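Local coordinates for Adp-ribosyltransferase (Staphylococcus aureus, PDB 1OJQ), which transfers ADP-ribose from NAD+ to a target protein, as a C3-type mono-ADP-ribosyltransferase exoenzyme, at residues N88-L92 with P151-K155; T187-S193 with I205-F210. Residue numbers count along the deposited sequence, not the author numbering.

Both contacts meet on one mixed five-stranded sheet and illustrate how a loop carrying ligand-binding residues is packed onto a sheet. Contact 1 sets the loop residue N88 and the short 3-10 segment 89-92, which between them supply N88 and D90 of the NAD+ site, against the start of strand 152-158; contact 2 is the hairpin of strands 187-196 and 203-209. Their centres lie 13 Å apart, and strands 152-158 and 203-209 are direct neighbours, K155 N standing 2.8 Å from I205 O in a probable hydrogen bond. Side chains join them too: Y91 OH lies 2.7 Å from Y189 OH, and Y91 CE2 packs 3.5 Å from I205 CD1. This chain holds no bound NAD+.

Contact 1: N88-L92 with P151-K155; sequences NLDYL and PIELK
I152 pushes its CD1 methyl into the turn formed by residues 88-92, where it lies 3.7 Å from L92 CG, 4.1 Å from L89 CD2, 4.1 Å from Y91 CD2 and 3.9 Å from the backbone N88 O. Its extended mt rotamer (chi1 -68°, chi2 170°) carries the methyl that far from the strand. The receiving backbone leaves an extended N88 (phi/psi -79/164) and winds into a 3-10 segment, 89-92, with Y91 N bonded to N88 O at 3.2 Å and L92 N to L89 O at 2.8 Å. Opposite it, P151 leads into an extended strand from I152 onward. The nearest CA pair is N88 and P151, 5.9 Å apart; L89 CD2 rests 3.6 Å from P151 CB. Y91, with chi1 at 166° (t), sends its ring along the strand until OH is 4.3 Å from L154 CD1; that hydroxyl bonds to Y189 OH. The segments meet through van der Waals contact, mostly between apolar side chains. Helix 100-106 backs L89 and L92 through L106. N88 and D90 bind NAD+, as does neighbouring R150: the loop after edge strand 81-87, packed on neighbouring strand 152-158, belongs to the NAD+-binding site of the ADP-ribosyltransferase fold.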
loop_
_atom_site.group_PDB
_atom_site.type_symbol
_atom_site.label_atom_id
_atom_site.label_comp_id
_atom_site.label_asym_id
_atom_site.label_seq_id
_atom_site.Cartn_x
_atom_site.Cartn_y
_atom_site.Cartn_z
ATOM N N ASN A 88 2.361 -10.924 -2.826
ATOM C CA ASN A 88 2.421 -12.302 -3.299
ATOM C C ASN A 88 1.533 -12.480 -4.521
ATOM O O ASN A 88 0.678 -11.632 -4.780
ATOM C CB ASN A 88 1.981 -13.273 -2.181
ATOM C CG ASN A 88 3.025 -13.322 -1.075
ATOM O OD1 ASN A 88 4.196 -13.484 -1.388
ATOM N ND2 ASN A 88 2.657 -13.174 0.183
ATOM N N LEU A 89 1.709 -13.570 -5.272
ATOM C CA LEU A 89 0.894 -13.663 -6.485
ATOM C C LEU A 89 -0.595 -13.788 -6.218
ATOM O O LEU A 89 -1.403 -13.520 -7.124
ATOM C CB LEU A 89 1.357 -14.854 -7.321
ATOM C CG LEU A 89 2.710 -14.792 -8.005
ATOM C CD1 LEU A 89 2.933 -16.089 -8.782
ATOM C CD2 LEU A 89 2.855 -13.596 -8.936
ATOM N N ASP A 90 -1.029 -14.177 -5.015
ATOM C CA ASP A 90 -2.463 -14.369 -4.777
ATOM C C ASP A 90 -3.201 -13.043 -4.803
ATOM O O ASP A 90 -4.428 -12.993 -4.860
ATOM C CB ASP A 90 -2.747 -15.084 -3.457
ATOM C CG ASP A 90 -2.149 -14.389 -2.257
ATOM O OD1 ASP A 90 -1.976 -13.155 -2.290
ATOM O OD2 ASP A 90 -1.843 -15.089 -1.265
ATOM N N TYR A 91 -2.461 -11.938 -4.786
ATOM C CA TYR A 91 -3.064 -10.640 -5.092
ATOM C C TYR A 91 -3.798 -10.705 -6.431
ATOM O O TYR A 91 -4.782 -9.964 -6.590
ATOM C CB TYR A 91 -1.985 -9.563 -5.110
ATOM C CG TYR A 91 -2.379 -8.234 -5.718
ATOM C CD1 TYR A 91 -3.103 -7.312 -4.981
ATOM C CD2 TYR A 91 -2.010 -7.925 -7.019
ATOM C CE1 TYR A 91 -3.441 -6.111 -5.576
ATOM C CE2 TYR A 91 -2.341 -6.728 -7.623
ATOM C CZ TYR A 91 -3.065 -5.831 -6.869
ATOM O OH TYR A 91 -3.419 -4.614 -7.426
ATOM N N LEU A 92 -3.354 -11.529 -7.373
ATOM C CA LEU A 92 -3.967 -11.563 -8.711
ATOM C C LEU A 92 -5.157 -12.493 -8.798
ATOM O O LEU A 92 -5.757 -12.696 -9.860
ATOM C CB LEU A 92 -2.925 -12.000 -9.744
ATOM C CG LEU A 92 -1.665 -11.128 -9.806
ATOM C CD1 LEU A 92 -0.650 -11.764 -10.742
ATOM C CD2 LEU A 92 -1.994 -9.694 -10.209
ATOM N N PRO A 151 7.013 -11.319 -5.566
ATOM C CA PRO A 151 6.857 -11.318 -7.032
ATOM C C PRO A 151 6.312 -10.023 -7.622
ATOM O O PRO A 151 6.640 -9.671 -8.747
ATOM C CB PRO A 151 5.813 -12.415 -7.284
ATOM C CG PRO A 151 5.906 -13.297 -6.082
ATOM C CD PRO A 151 6.161 -12.342 -4.940
ATOM N N ILE A 152 5.461 -9.328 -6.883
ATOM C CA ILE A 152 4.769 -8.149 -7.418
ATOM C C ILE A 152 5.138 -6.905 -6.619
ATOM O O ILE A 152 5.187 -6.917 -5.394
ATOM C CB ILE A 152 3.255 -8.376 -7.379
ATOM C CG1 ILE A 152 2.822 -9.477 -8.377
ATOM C CG2 ILE A 152 2.434 -7.127 -7.607
ATOM C CD1 ILE A 152 1.377 -9.861 -8.156
ATOM N N GLU A 153 5.389 -5.827 -7.340
ATOM C CA GLU A 153 5.538 -4.508 -6.720
ATOM C C GLU A 153 4.435 -3.588 -7.225
ATOM O O GLU A 153 4.383 -3.276 -8.429
ATOM C CB GLU A 153 6.893 -3.918 -7.066
ATOM C CG GLU A 153 7.138 -2.526 -6.485
ATOM C CD GLU A 153 8.414 -1.930 -7.077
ATOM O OE1 GLU A 153 8.292 -1.225 -8.098
ATOM O OE2 GLU A 153 9.514 -2.178 -6.535
ATOM N N LEU A 154 3.551 -3.190 -6.323
ATOM C CA LEU A 154 2.525 -2.185 -6.601
ATOM C C LEU A 154 3.162 -0.821 -6.337
ATOM O O LEU A 154 3.518 -0.519 -5.197
ATOM C CB LEU A 154 1.291 -2.442 -5.746
ATOM C CG LEU A 154 0.097 -1.519 -5.919
ATOM C CD1 LEU A 154 -0.427 -1.470 -7.350
ATOM C CD2 LEU A 154 -1.022 -1.952 -4.959
ATOM N N LYS A 155 3.320 -0.047 -7.401
ATOM C CA LYS A 155 3.995 1.257 -7.382
ATOM C C LYS A 155 2.952 2.341 -7.529
ATOM O O LYS A 155 2.323 2.526 -8.577
ATOM C CB LYS A 155 5.057 1.230 -8.480
ATOM C CG LYS A 155 5.700 2.561 -8.814
ATOM C CD LYS A 155 6.788 2.413 -9.874
ATOM C CE LYS A 155 7.371 3.768 -10.255
ATOM N NZ LYS A 155 8.332 3.647 -11.399
#

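Contact 2: T187-S193 with I205-F210; sequences TEYAVGS and ITAVVF
A classic beta bulge interrupts this antiparallel hairpin: G192 and S193 both face T206, sharing its carbonyl. G192 N lies 2.8 Å from T206 O, and S193 N makes a weaker bond to the same T206 O at 3.3 Å. G192 adopts phi/psi -88/-44, the near-helical turn expected at the first bulge position, before S193 returns to an extended backbone; the register slips by one residue. T206 N then bonds to S193 O at 2.9 Å.

Before the bulge, pairing is regular. A190 and V208 form a hydrogen-bonded pair, A190 N to V208 O and V208 N to A190 O both 2.9 Å. Y189-V209 and V191-A207 are non-hydrogen-bonded pairs, with CA atoms 4.1 Å apart between Y189 and V209 and 4.0 Å between V191 and A207. F210 N to E188 O, 3.0 Å, extends the network. The short strand axes approach to 4.3 Å, with 137° between their directions, so the hairpin is markedly twisted.

Y189, V191, A207 and V209 share the buried face. Small A207 accommodates the ring of Y189, whose p rotamer (chi1 52°) brings CD1 to 3.6 Å from A207 CB, while its OH hydrogen-bonds to Y91 OH. V191 CG1 packs 3.8 Å from I205 CG2. A190, V208, S193 and T206 occupy the other face.

The hairpin lies inside the mixed sheet of the ADP-ribosyltransferase fold, between strands 152-158 and 130-133; T187 pairs with E133, an NAD+-binding residue. Water bridges the strands at two places: one molecule links E188 N (2.9 Å) to F210 O (2.8 Å), and another lies 3.0 Å from S193 OG and 2.8 Å from T206 OG1.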
loop_
_atom_site.group_PDB
_atom_site.type_symbol
_atom_site.label_atom_id
_atom_site.label_comp_id
_atom_site.label_asym_id
_atom_site.label_seq_id
_atom_site.Cartn_x
_atom_site.Cartn_y
_atom_site.Cartn_z
ATOM N N THR A 187 -8.896 3.531 -0.082
ATOM C CA THR A 187 -7.973 4.028 -1.096
ATOM C C THR A 187 -8.319 3.413 -2.446
ATOM O O THR A 187 -8.572 2.220 -2.559
ATOM C CB THR A 187 -6.506 3.738 -0.703
ATOM O OG1 THR A 187 -6.110 4.645 0.348
ATOM C CG2 THR A 187 -5.549 3.988 -1.855
ATOM N N GLU A 188 -8.317 4.262 -3.476
ATOM C CA GLU A 188 -8.529 3.786 -4.833
ATOM C C GLU A 188 -7.327 4.115 -5.700
ATOM O O GLU A 188 -6.800 5.225 -5.569
ATOM C CB GLU A 188 -9.749 4.459 -5.470
ATOM C CG GLU A 188 -11.028 4.215 -4.680
ATOM C CD GLU A 188 -12.138 5.106 -5.242
ATOM O OE1 GLU A 188 -12.053 6.340 -5.040
ATOM O OE2 GLU A 188 -13.047 4.520 -5.863
ATOM N N TYR A 189 -6.950 3.185 -6.573
ATOM C CA TYR A 189 -5.851 3.473 -7.499
ATOM C C TYR A 189 -6.253 2.996 -8.893
ATOM O O TYR A 189 -6.931 1.967 -8.992
ATOM C CB TYR A 189 -4.542 2.832 -7.063
ATOM C CG TYR A 189 -4.585 1.352 -6.768
ATOM C CD1 TYR A 189 -4.234 0.421 -7.745
ATOM C CD2 TYR A 189 -4.978 0.902 -5.512
ATOM C CE1 TYR A 189 -4.274 -0.938 -7.464
ATOM C CE2 TYR A 189 -5.020 -0.456 -5.232
ATOM C CZ TYR A 189 -4.665 -1.356 -6.220
ATOM O OH TYR A 189 -4.708 -2.712 -5.951
ATOM N N ALA A 190 -5.847 3.791 -9.874
ATOM C CA ALA A 190 -6.087 3.546 -11.285
ATOM C C ALA A 190 -4.789 3.051 -11.929
ATOM O O ALA A 190 -3.801 3.771 -11.947
ATOM C CB ALA A 190 -6.592 4.775 -12.016
ATOM N N VAL A 191 -4.830 1.818 -12.423
ATOM C CA VAL A 191 -3.611 1.194 -12.926
ATOM C C VAL A 191 -3.218 1.783 -14.275
ATOM O O VAL A 191 -4.037 1.836 -15.186
ATOM C CB VAL A 191 -3.801 -0.332 -13.041
ATOM C CG1 VAL A 191 -2.594 -0.928 -13.755
ATOM C CG2 VAL A 191 -3.990 -0.929 -11.655
ATOM N N GLY A 192 -1.976 2.223 -14.421
ATOM C CA GLY A 192 -1.406 2.736 -15.651
ATOM C C GLY A 192 -0.815 1.620 -16.504
ATOM O O GLY A 192 -0.997 1.582 -17.727
ATOM N N SER A 193 -0.084 0.693 -15.871
ATOM C CA SER A 193 0.571 -0.357 -16.638
ATOM C C SER A 193 0.992 -1.502 -15.723
ATOM O O SER A 193 1.110 -1.311 -14.519
ATOM C CB SER A 193 1.837 0.176 -17.320
ATOM O OG SER A 193 2.845 0.560 -16.378
ATOM N N ILE A 205 3.302 -3.211 -11.129
ATOM C CA ILE A 205 2.016 -2.611 -11.443
ATOM C C ILE A 205 2.085 -1.141 -11.036
ATOM O O ILE A 205 2.206 -0.862 -9.840
ATOM C CB ILE A 205 0.844 -3.298 -10.712
ATOM C CG1 ILE A 205 0.802 -4.811 -10.950
ATOM C CG2 ILE A 205 -0.483 -2.622 -11.061
ATOM C CD1 ILE A 205 -0.098 -5.600 -10.029
ATOM N N THR A 206 2.071 -0.228 -12.005
ATOM C CA THR A 206 2.180 1.201 -11.712
ATOM C C THR A 206 0.789 1.809 -11.719
ATOM O O THR A 206 0.022 1.529 -12.642
ATOM C CB THR A 206 3.058 1.937 -12.726
ATOM O OG1 THR A 206 4.377 1.359 -12.715
ATOM C CG2 THR A 206 3.156 3.413 -12.350
ATOM N N ALA A 207 0.423 2.585 -10.710
ATOM C CA ALA A 207 -0.932 3.124 -10.623
ATOM C C ALA A 207 -0.958 4.506 -9.973
ATOM O O ALA A 207 -0.026 4.919 -9.272
ATOM C CB ALA A 207 -1.813 2.157 -9.826
ATOM N N VAL A 208 -2.055 5.216 -10.182
ATOM C CA VAL A 208 -2.257 6.529 -9.583
ATOM C C VAL A 208 -3.399 6.526 -8.570
ATOM O O VAL A 208 -4.518 6.157 -8.918
ATOM C CB VAL A 208 -2.566 7.551 -10.692
ATOM C CG1 VAL A 208 -2.709 8.949 -10.109
ATOM C CG2 VAL A 208 -1.447 7.476 -11.717
ATOM N N VAL A 209 -3.090 6.940 -7.343
ATOM C CA VAL A 209 -4.101 7.011 -6.285
ATOM C C VAL A 209 -4.956 8.262 -6.406
ATOM O O VAL A 209 -4.478 9.355 -6.715
ATOM C CB VAL A 209 -3.412 7.003 -4.901
ATOM C CG1 VAL A 209 -4.336 7.435 -3.774
ATOM C CG2 VAL A 209 -2.847 5.617 -4.574
ATOM N N PHE A 210 -6.251 8.140 -6.160
ATOM C CA PHE A 210 -7.168 9.267 -6.128
ATOM C C PHE A 210 -6.949 10.029 -4.816
ATOM O O PHE A 210 -6.876 9.394 -3.759
ATOM C CB PHE A 210 -8.620 8.819 -6.213
ATOM C CG PHE A 210 -9.135 8.397 -7.578
ATOM C CD1 PHE A 210 -8.319 8.410 -8.696
ATOM C CD2 PHE A 210 -10.457 7.987 -7.725
ATOM C CE1 PHE A 210 -8.806 8.024 -9.938
ATOM C CE2 PHE A 210 -10.943 7.592 -8.963
ATOM C CZ PHE A 210 -10.113 7.591 -10.068
HETATM O O HOH W 1 -8.053 7.062 -2.836
HETATM O O HOH W 2 4.585 -0.822 -14.422
#